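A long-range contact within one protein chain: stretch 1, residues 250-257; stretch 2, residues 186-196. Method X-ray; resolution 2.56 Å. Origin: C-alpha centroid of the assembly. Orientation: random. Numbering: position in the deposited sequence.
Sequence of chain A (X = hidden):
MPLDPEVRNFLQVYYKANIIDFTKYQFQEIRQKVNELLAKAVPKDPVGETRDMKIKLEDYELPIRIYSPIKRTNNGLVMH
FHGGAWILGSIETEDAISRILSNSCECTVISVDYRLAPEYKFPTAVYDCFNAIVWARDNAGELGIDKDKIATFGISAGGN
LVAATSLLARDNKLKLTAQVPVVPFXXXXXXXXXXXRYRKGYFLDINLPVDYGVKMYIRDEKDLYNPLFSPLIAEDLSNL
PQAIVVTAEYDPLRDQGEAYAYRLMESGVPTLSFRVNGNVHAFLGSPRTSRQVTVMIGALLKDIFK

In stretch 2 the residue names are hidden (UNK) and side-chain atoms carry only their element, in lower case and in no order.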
ATOM      1  N   TYR A 250      -3.105  -8.373  -7.933  1.00 41.55           N
ATOM      2  CA  TYR A 250      -2.112  -7.978  -8.963  1.00 43.16           C
ATOM      3  C   TYR A 250      -2.791  -7.684 -10.302  1.00 43.29           C
ATOM      4  O   TYR A 250      -2.381  -8.152 -11.354  1.00 45.85           O
ATOM      5  CB  TYR A 250      -1.044  -9.064  -9.070  1.00 44.32           C
ATOM      6  CG  TYR A 250      -0.267  -9.162  -7.787  1.00 45.08           C
ATOM      7  CD1 TYR A 250       0.590  -8.137  -7.381  1.00 44.84           C
ATOM      8  CD2 TYR A 250      -0.442 -10.240  -6.948  1.00 46.91           C
ATOM      9  CE1 TYR A 250       1.262  -8.214  -6.182  1.00 47.84           C
ATOM     10  CE2 TYR A 250       0.249 -10.330  -5.756  1.00 49.26           C
ATOM     11  CZ  TYR A 250       1.100  -9.308  -5.385  1.00 49.86           C
ATOM     12  OH  TYR A 250       1.782  -9.346  -4.209  1.00 54.76           O
ATOM     13  N   ASP A 251      -3.850  -6.890 -10.209  1.00 41.68           N
ATOM     14  CA  ASP A 251      -4.670  -6.451 -11.295  1.00 40.61           C
ATOM     15  C   ASP A 251      -4.516  -4.948 -11.364  1.00 41.88           C
ATOM     16  O   ASP A 251      -4.618  -4.271 -10.348  1.00 43.24           O
ATOM     17  CB  ASP A 251      -6.106  -6.819 -10.971  1.00 39.27           C
ATOM     18  CG  ASP A 251      -7.104  -6.468 -12.092  1.00 40.06           C
ATOM     19  OD1 ASP A 251      -6.790  -5.649 -12.992  1.00 38.33           O
ATOM     20  OD2 ASP A 251      -8.226  -7.038 -12.027  1.00 40.71           O
ATOM     21  N   PRO A 252      -4.251  -4.409 -12.556  1.00 43.52           N
ATOM     22  CA  PRO A 252      -4.131  -2.945 -12.622  1.00 44.52           C
ATOM     23  C   PRO A 252      -5.426  -2.205 -12.262  1.00 42.64           C
ATOM     24  O   PRO A 252      -5.379  -1.072 -11.854  1.00 51.96           O
ATOM     25  CB  PRO A 252      -3.696  -2.685 -14.078  1.00 44.43           C
ATOM     26  CG  PRO A 252      -4.093  -3.910 -14.817  1.00 45.56           C
ATOM     27  CD  PRO A 252      -3.937  -5.034 -13.836  1.00 44.37           C
ATOM     28  N   LEU A 253      -6.561  -2.846 -12.407  1.00 42.30           N
ATOM     29  CA  LEU A 253      -7.858  -2.235 -12.170  1.00 43.60           C
ATOM     30  C   LEU A 253      -8.282  -2.400 -10.717  1.00 41.53           C
ATOM     31  O   LEU A 253      -9.415  -2.012 -10.368  1.00 39.60           O
ATOM     32  CB  LEU A 253      -8.949  -2.884 -13.076  1.00 44.66           C
ATOM     33  CG  LEU A 253      -8.720  -2.918 -14.581  1.00 47.50           C
ATOM     34  CD1 LEU A 253      -9.885  -3.629 -15.266  1.00 50.40           C
ATOM     35  CD2 LEU A 253      -8.540  -1.520 -15.151  1.00 48.91           C
ATOM     36  N   ARG A 254      -7.418  -3.005  -9.889  1.00 40.74           N
ATOM     37  CA  ARG A 254      -7.752  -3.263  -8.481  1.00 40.05           C
ATOM     38  C   ARG A 254      -8.225  -2.031  -7.737  1.00 41.03           C
ATOM     39  O   ARG A 254      -9.268  -2.050  -7.103  1.00 42.57           O
ATOM     40  CB  ARG A 254      -6.551  -3.858  -7.766  1.00 38.96           C
ATOM     41  CG  ARG A 254      -6.751  -4.241  -6.296  1.00 37.61           C
ATOM     42  CD  ARG A 254      -5.406  -4.512  -5.607  1.00 38.37           C
ATOM     43  NE  ARG A 254      -4.673  -3.270  -5.379  1.00 38.93           N
ATOM     44  CZ  ARG A 254      -3.390  -3.178  -5.099  1.00 40.41           C
ATOM     45  NH1 ARG A 254      -2.644  -4.258  -5.016  1.00 42.41           N
ATOM     46  NH2 ARG A 254      -2.853  -1.975  -4.892  1.00 41.25           N
ATOM     47  N   ASP A 255      -7.455  -0.953  -7.804  1.00 42.74           N
ATOM     48  CA  ASP A 255      -7.733   0.224  -6.949  1.00 40.67           C
ATOM     49  C   ASP A 255      -9.000   0.973  -7.346  1.00 44.56           C
ATOM     50  O   ASP A 255      -9.761   1.408  -6.465  1.00 52.80           O
ATOM     51  CB  ASP A 255      -6.519   1.153  -6.880  1.00 40.53           C
ATOM     52  CG  ASP A 255      -5.346   0.516  -6.063  1.00 40.40           C
ATOM     53  OD1 ASP A 255      -5.628  -0.399  -5.252  1.00 38.82           O
ATOM     54  OD2 ASP A 255      -4.173   0.903  -6.242  1.00 40.67           O
ATOM     55  N   GLN A 256      -9.289   1.094  -8.639  1.00 45.09           N
ATOM     56  CA  GLN A 256     -10.543   1.718  -9.100  1.00 44.84           C
ATOM     57  C   GLN A 256     -11.771   0.925  -8.694  1.00 46.21           C
ATOM     58  O   GLN A 256     -12.791   1.520  -8.326  1.00 47.64           O
ATOM     59  CB  GLN A 256     -10.564   1.960 -10.625  1.00 44.72           C
ATOM     60  CG  GLN A 256     -10.582   0.739 -11.500  1.00 43.83           C
ATOM     61  CD  GLN A 256     -10.296   1.088 -12.956  1.00 45.17           C
ATOM     62  OE1 GLN A 256     -11.210   1.245 -13.790  1.00 45.88           O
ATOM     63  NE2 GLN A 256      -9.020   1.218 -13.272  1.00 45.87           N
ATOM     64  N   GLY A 257     -11.699  -0.410  -8.757  1.00 44.22           N
ATOM     65  CA  GLY A 257     -12.782  -1.256  -8.263  1.00 43.16           C
ATOM     66  C   GLY A 257     -13.032  -1.065  -6.762  1.00 42.36           C
ATOM     67  O   GLY A 257     -14.151  -0.938  -6.329  1.00 43.01           O
ATOM     68  N   UNK A 186     -14.091   0.967 -14.137  1.00 45.14           N
ATOM     69  CA  UNK A 186     -15.041   2.030 -13.756  1.00 45.24           C
ATOM     70  C   UNK A 186     -14.535   3.449 -13.988  1.00 47.34           C
ATOM     71  O   UNK A 186     -15.277   4.405 -13.776  1.00 52.04           O
ATOM     72  c   UNK A 186     -14.233   1.917 -11.337  1.00 43.82           C
ATOM     73  c   UNK A 186     -16.261   0.672 -12.060  1.00 45.43           C
ATOM     74  c   UNK A 186     -15.440   1.917 -12.280  1.00 44.95           C
ATOM     75  N   UNK A 187     -13.297   3.599 -14.444  1.00 47.38           N
ATOM     76  CA  UNK A 187     -12.671   4.917 -14.538  1.00 47.52           C
ATOM     77  C   UNK A 187     -11.362   4.866 -15.337  1.00 46.74           C
ATOM     78  O   UNK A 187     -10.703   3.820 -15.399  1.00 46.92           O
ATOM     79  o   UNK A 187     -10.769  10.929 -13.073  1.00 53.16           O
ATOM     80  c   UNK A 187     -10.629   7.243 -12.615  1.00 50.26           C
ATOM     81  c   UNK A 187     -10.230   8.590 -12.569  1.00 50.40           C
ATOM     82  c   UNK A 187     -12.747   7.902 -13.507  1.00 49.10           C
ATOM     83  c   UNK A 187     -12.339   9.222 -13.533  1.00 50.84           C
ATOM     84  c   UNK A 187     -12.354   5.441 -13.099  1.00 48.01           C
ATOM     85  c   UNK A 187     -11.901   6.886 -13.064  1.00 48.60           C
ATOM     86  c   UNK A 187     -11.097   9.575 -13.039  1.00 52.05           C
ATOM     87  N   UNK A 188     -10.980   5.989 -15.931  1.00 46.38           N
ATOM     88  CA  UNK A 188      -9.656   6.131 -16.526  1.00 46.51           C
ATOM     89  C   UNK A 188      -8.652   6.453 -15.432  1.00 47.79           C
ATOM     90  O   UNK A 188      -8.277   7.599 -15.203  1.00 49.30           O
ATOM     91  c   UNK A 188      -8.281   8.574 -19.174  1.00 53.22           C
ATOM     92  c   UNK A 188      -9.633   7.234 -17.594  1.00 48.47           C
ATOM     93  c   UNK A 188      -8.396   7.224 -18.497  1.00 50.69           C
ATOM     94  c   UNK A 188      -8.479   6.090 -19.539  1.00 49.27           C
ATOM     95  N   UNK A 189      -8.221   5.427 -14.735  1.00 49.32           N
ATOM     96  CA  UNK A 189      -7.289   5.574 -13.631  1.00 49.23           C
ATOM     97  C   UNK A 189      -5.854   5.653 -14.084  1.00 49.61           C
ATOM     98  O   UNK A 189      -5.314   4.687 -14.557  1.00 54.54           O
ATOM     99  o   UNK A 189      -5.988   5.410 -11.114  1.00 61.09           O
ATOM    100  c   UNK A 189      -6.453   4.352 -11.584  1.00 52.55           C
ATOM    101  o   UNK A 189      -6.153   3.232 -11.156  1.00 58.03           O
ATOM    102  c   UNK A 189      -7.452   4.379 -12.693  1.00 49.55           C
ATOM    103  N   UNK A 190      -5.219   6.808 -13.911  1.00 50.41           N
ATOM    104  CA  UNK A 190      -3.795   6.968 -14.202  1.00 49.42           C
ATOM    105  C   UNK A 190      -2.905   7.057 -12.956  1.00 46.57           C
ATOM    106  O   UNK A 190      -1.680   6.938 -13.052  1.00 44.94           O
ATOM    107  c   UNK A 190      -4.156   9.538 -17.090  1.00 58.53           C
ATOM    108  c   UNK A 190      -4.411   8.249 -16.345  1.00 55.47           C
ATOM    109  c   UNK A 190      -4.160   7.058 -17.277  1.00 56.35           C
ATOM    110  c   UNK A 190      -3.596   8.208 -15.039  1.00 51.17           C
ATOM    111  N   UNK A 191      -3.516   7.226 -11.791  1.00 47.69           N
ATOM    112  CA  UNK A 191      -2.770   7.630 -10.603  1.00 47.86           C
ATOM    113  C   UNK A 191      -2.538   6.522  -9.578  1.00 45.78           C
ATOM    114  O   UNK A 191      -1.600   6.616  -8.800  1.00 47.02           O
ATOM    115  c   UNK A 191      -3.446   8.821  -9.966  1.00 48.99           C
ATOM    116  N   UNK A 192      -3.344   5.469  -9.590  1.00 44.14           N
ATOM    117  CA  UNK A 192      -3.262   4.454  -8.546  1.00 43.74           C
ATOM    118  C   UNK A 192      -2.008   3.591  -8.611  1.00 43.72           C
ATOM    119  O   UNK A 192      -1.351   3.499  -9.617  1.00 42.14           O
ATOM    120  c   UNK A 192      -4.481   3.535  -8.568  1.00 44.58           C
ATOM    121  o   UNK A 192      -4.336   2.496  -9.527  1.00 44.77           O
ATOM    122  N   UNK A 193      -1.678   2.983  -7.484  1.00 45.49           N
ATOM    123  CA  UNK A 193      -0.529   2.118  -7.393  1.00 45.93           C
ATOM    124  C   UNK A 193      -0.715   0.837  -8.230  1.00 48.52           C
ATOM    125  O   UNK A 193       0.221   0.386  -8.926  1.00 47.91           O
ATOM    126  n   UNK A 193       3.705   4.471  -5.170  1.00 53.11           N
ATOM    127  c   UNK A 193       2.252   4.376  -4.863  1.00 48.91           C
ATOM    128  c   UNK A 193      -0.266   1.708  -5.950  1.00 44.67           C
ATOM    129  c   UNK A 193       1.771   3.066  -5.411  1.00 47.75           C
ATOM    130  c   UNK A 193       0.301   2.830  -5.135  1.00 47.01           C
ATOM    131  N   UNK A 194      -1.901   0.238  -8.119  1.00 44.94           N
ATOM    132  CA  UNK A 194      -2.182  -0.995  -8.843  1.00 44.92           C
ATOM    133  C   UNK A 194      -1.997  -0.780 -10.359  1.00 44.65           C
ATOM    134  O   UNK A 194      -1.381  -1.606 -10.994  1.00 49.75           O
ATOM    135  o   UNK A 194      -4.600  -0.687  -9.040  1.00 40.69           O
ATOM    136  c   UNK A 194      -3.606  -1.509  -8.521  1.00 42.53           C
ATOM    137  N   UNK A 195      -2.485   0.340 -10.885  1.00 43.47           N
ATOM    138  CA  UNK A 195      -2.405   0.646 -12.285  1.00 45.66           C
ATOM    139  C   UNK A 195      -0.956   0.756 -12.770  1.00 49.08           C
ATOM    140  O   UNK A 195      -0.554   0.095 -13.751  1.00 53.54           O
ATOM    141  c   UNK A 195      -3.093   2.323 -14.107  1.00 46.67           C
ATOM    142  s   UNK A 195      -3.767   1.107 -15.283  1.00 50.44           S
ATOM    143  c   UNK A 195      -5.505   1.157 -14.854  1.00 47.01           C
ATOM    144  c   UNK A 195      -3.178   1.919 -12.621  1.00 44.98           C
ATOM    145  N   UNK A 196      -0.163   1.524 -12.030  1.00 50.73           N
ATOM    146  CA  UNK A 196       1.202   1.792 -12.446  1.00 48.66           C
ATOM    147  C   UNK A 196       2.128   0.594 -12.271  1.00 49.31           C
ATOM    148  O   UNK A 196       3.067   0.435 -13.018  1.00 51.79           O
ATOM    149  o   UNK A 196       1.552   4.760 -13.278  1.00 53.25           O
ATOM    150  n   UNK A 196       0.152   4.869 -11.559  1.00 46.14           N
ATOM    151  c   UNK A 196       1.731   3.019 -11.698  1.00 46.53           C
ATOM    152  c   UNK A 196       1.143   4.303 -12.230  1.00 47.31           C
TER

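Position 186 has three side-chain carbons, one carrying the other two. A branch carbon lies 3.7 Å from CB of Q256, and the backbone N of 186 donates to Q256 OE1 at 2.9 Å. Three carbons forked at CB, with nothing beyond the fork, make valine: V186.

Position 187 carries one carbon, then a six-carbon ring bearing an oxygen. The ring leads away from stretch 1, but the backbone N of 187 also donates to Q256 OE1, at 3.2 Å. This is Y187.

Position 188 has four carbons, forked at the second, and touches nothing on stretch 1: L188.

Position 189 has two carbons, the second carrying two oxygens, which is a carboxylate on a short stem. Its CB sits 3.6 Å from Q256 NE2. This is D189.

Position 190 repeats the four-carbon fork, out of reach of stretch 1: L190. Position 191 has a single carbon, also out of reach: A191. The backbone N of A191 donates to D189 OD1 at 3.1 Å.

Position 192 is one carbon then one oxygen, its CB 3.5 Å from D255 OD2. It is serine. S192 OG donates to D189 OD2 at 2.5 Å. As N-cap of the helix that follows, S192 OG also accepts from the backbone N of 195, with 3.1 Å between S192 OG and that N.

Position 193 runs four carbons in a row to a nitrogen. Its CB is 4.0 Å from D255 OD2, while the chain leads away to an amine bonded elsewhere in the structure: K193.

Position 194 is again one carbon and one oxygen, pointing toward stretch 1, with CB over one face of the R254 guanidinium, 3.7 Å from NH2. This is S194. Its OG donates to P252 O at 2.9 Å and accepts from D255 N at 3.1 Å.

Position 195 is unbranched: two carbons, a sulfur, a carbon. Its CA-to-CB bond points away overall, though CB touches stretch 1, and the end comes nearer: the sulfur is 4.0 Å from P252 CB and the last carbon 4.1 Å from L253 CD2. An unbranched thioether is methionine, M195.

Position 196 has two carbons, the second carrying one oxygen and one nitrogen, with no contact across. N196 ND2 instead donates to S192 O at 2.8 Å and L190 O at 3.1 Å.

The contact joins two helix starts by reciprocal bonding: S194 N donates to D255 OD2 at 3.0 Å, while D255 N donates to S194 OG. R254 forms a salt bridge with the D255 carboxylate, R254 NE to D255 OD1 at 3.0 Å. Q256 OE1 gathers two backbone amides at the other end, and M195 supplies apolar packing. The rule is polar side chains, short ones (S194, D255) at the helix starts and a long one (Q256) farther along, meeting backbone groups of the other stretch.

Stretch 2 (186-196) VYLDLASKSMN
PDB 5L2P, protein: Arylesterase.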